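Local coordinates for DNA repair protein PprA (Deinococcus deserti, PDB 6MC8) that probably binds DNA and, as a radiation-induced protein that forms filaments, takes part in DNA damage repair and genome segregation, at residues N229-M233 / L234-L238. The protein carries 2 engineered substitutions. Sequence-based numbering, arbitrary orientation.
Sequences NQVGM and LGALL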
ATOM      1  N   ASN A 229     -48.169  -5.196 -19.474  1.00 52.05           N
ATOM      2  CA  ASN A 229     -47.912  -3.967 -20.211  1.00 49.94           C
ATOM      3  C   ASN A 229     -48.477  -2.759 -19.477  1.00 48.08           C
ATOM      4  O   ASN A 229     -48.081  -1.620 -19.745  1.00 52.85           O
ATOM      5  CB  ASN A 229     -48.512  -4.075 -21.611  1.00 54.32           C
ATOM      6  CG  ASN A 229     -47.855  -5.156 -22.441  1.00 53.51           C
ATOM      7  OD1 ASN A 229     -46.635  -5.309 -22.427  1.00 69.73           O
ATOM      8  ND2 ASN A 229     -48.662  -5.923 -23.160  1.00 46.50           N
ATOM      9  N   GLN A 230     -49.396  -2.987 -18.539  1.00 49.83           N
ATOM     10  CA  GLN A 230     -50.066  -1.877 -17.875  1.00 52.61           C
ATOM     11  C   GLN A 230     -49.489  -1.619 -16.486  1.00 44.90           C
ATOM     12  O   GLN A 230     -49.213  -0.469 -16.129  1.00 40.33           O
ATOM     13  CB  GLN A 230     -51.569  -2.154 -17.802  1.00 48.90           C
ATOM     14  CG  GLN A 230     -52.407  -0.974 -17.346  1.00 57.04           C
ATOM     15  CD  GLN A 230     -53.896  -1.253 -17.429  1.00 61.63           C
ATOM     16  OE1 GLN A 230     -54.315  -2.369 -17.738  1.00 56.97           O
ATOM     17  NE2 GLN A 230     -54.704  -0.232 -17.175  1.00 55.98           N
ATOM     18  N   VAL A 231     -49.304  -2.668 -15.685  1.00 44.79           N
ATOM     19  CA  VAL A 231     -48.856  -2.519 -14.305  1.00 42.72           C
ATOM     20  C   VAL A 231     -47.559  -3.257 -14.016  1.00 34.00           C
ATOM     21  O   VAL A 231     -47.173  -3.361 -12.852  1.00 36.61           O
ATOM     22  CB  VAL A 231     -49.944  -2.958 -13.305  1.00 33.36           C
ATOM     23  CG1 VAL A 231     -51.146  -2.042 -13.384  1.00 28.43           C
ATOM     24  CG2 VAL A 231     -50.343  -4.402 -13.550  1.00 28.92           C
ATOM     25  N   GLY A 232     -46.876  -3.767 -15.027  1.00 35.02           N
ATOM     26  CA  GLY A 232     -45.664  -4.520 -14.794  1.00 34.00           C
ATOM     27  C   GLY A 232     -45.944  -5.992 -14.549  1.00 38.99           C
ATOM     28  O   GLY A 232     -47.078  -6.421 -14.364  1.00 42.38           O
ATOM     29  N   MET A 233     -44.892  -6.797 -14.653  1.00 36.69           N
ATOM     30  CA  MET A 233     -45.007  -8.265 -14.479  1.00 35.36           C
ATOM     31  C   MET A 233     -45.314  -8.687 -13.048  1.00 33.02           C
ATOM     32  O   MET A 233     -45.988  -9.669 -12.900  1.00 32.19           O
ATOM     33  CB  MET A 233     -43.762  -8.986 -14.962  1.00 33.32           C
ATOM     34  CG  MET A 233     -43.453  -8.650 -16.349  1.00 41.31           C
ATOM     35  SD  MET A 233     -42.673 -10.037 -17.084  1.00 60.62           S
ATOM     36  CE  MET A 233     -44.107 -11.068 -17.340  1.00 38.71           C
ATOM     37  N   LEU A 234     -44.707  -8.034 -12.070  1.00 29.13           N
ATOM     38  CA  LEU A 234     -44.969  -8.386 -10.681  1.00 28.88           C
ATOM     39  C   LEU A 234     -46.394  -8.028 -10.291  1.00 29.51           C
ATOM     40  O   LEU A 234     -47.098  -8.832  -9.674  1.00 31.31           O
ATOM     41  CB  LEU A 234     -43.967  -7.687  -9.764  1.00 26.64           C
ATOM     42  CG  LEU A 234     -44.092  -7.964  -8.267  1.00 26.52           C
ATOM     43  CD1 LEU A 234     -43.847  -9.422  -7.975  1.00 25.53           C
ATOM     44  CD2 LEU A 234     -43.130  -7.099  -7.483  1.00 27.99           C
ATOM     45  N   GLY A 235     -46.844  -6.830 -10.668  1.00 28.18           N
ATOM     46  CA  GLY A 235     -48.183  -6.401 -10.300  1.00 27.67           C
ATOM     47  C   GLY A 235     -49.270  -7.153 -11.041  1.00 31.91           C
ATOM     48  O   GLY A 235     -50.403  -7.251 -10.566  1.00 38.04           O
ATOM     49  N   ALA A 236     -48.946  -7.686 -12.217  1.00 31.42           N
ATOM     50  CA  ALA A 236     -49.891  -8.546 -12.914  1.00 30.50           C
ATOM     51  C   ALA A 236     -49.981  -9.904 -12.237  1.00 34.14           C
ATOM     52  O   ALA A 236     -51.066 -10.484 -12.127  1.00 36.93           O
ATOM     53  CB  ALA A 236     -49.486  -8.698 -14.378  1.00 28.52           C
ATOM     54  N   LEU A 237     -48.846 -10.421 -11.766  1.00 32.53           N
ATOM     55  CA  LEU A 237     -48.841 -11.711 -11.090  1.00 31.29           C
ATOM     56  C   LEU A 237     -49.421 -11.597  -9.686  1.00 30.91           C
ATOM     57  O   LEU A 237     -50.044 -12.538  -9.184  1.00 32.96           O
ATOM     58  CB  LEU A 237     -47.422 -12.274 -11.058  1.00 30.79           C
ATOM     59  CG  LEU A 237     -47.231 -13.679 -10.502  1.00 32.54           C
ATOM     60  CD1 LEU A 237     -48.042 -14.665 -11.307  1.00 35.60           C
ATOM     61  CD2 LEU A 237     -45.770 -14.050 -10.544  1.00 34.09           C
ATOM     62  N   LEU A 238     -49.251 -10.439  -9.044  1.00 25.85           N
ATOM     63  CA  LEU A 238     -49.910 -10.193  -7.769  1.00 28.93           C
ATOM     64  C   LEU A 238     -51.408  -9.968  -7.923  1.00 29.39           C
ATOM     65  O   LEU A 238     -52.132 -10.009  -6.926  1.00 32.40           O
ATOM     66  CB  LEU A 238     -49.284  -8.993  -7.060  1.00 24.96           C
ATOM     67  CG  LEU A 238     -47.870  -9.148  -6.506  1.00 23.89           C
ATOM     68  CD1 LEU A 238     -47.359  -7.820  -6.004  1.00 20.21           C
ATOM     69  CD2 LEU A 238     -47.825 -10.188  -5.412  1.00 25.14           C
TER
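A backbone hydrogen bond from Ala-236 to Gly-232 opens the turn that follows a kink in alpha-helix 218-237, an example of a helix that breaks its pattern at a glycine and resumes it at once. Gly-232 has phi 87° and psi 164°, far from helical values, in a region that glycine reaches easily because it has no side chain. The N-H of Met-233 makes no bond back to the preceding turn, and the helix kinks here. Beyond the kink the i to i+4 pattern resumes: Ala-236 N donates to Gly-232 O at 3.1 Å, and Leu-237 N to Met-233 O at 3.2 Å, neither bond straight. Leu-238 N follows with a bond to Leu-234 O.

The side chains mostly touch backbone. Met-233 points its CB away from 234-238, and the chain, bent at its second and third torsions, packs on Ala-208, Trp-209 and Ile-212 of helix 200-213, while Leu-234 and Leu-237 both reach Leu-303 of helix 274-304. The methyl of Ala-236 lies 3.3 Å from Gly-232 O, beside the acceptor its own N-H uses. Val-231 CG2, set between its backbone N and carbonyl carbon, rests 3.8 Å from Ala-236 N and makes a looser apolar contact with Ala-236 CB at 4.5 Å.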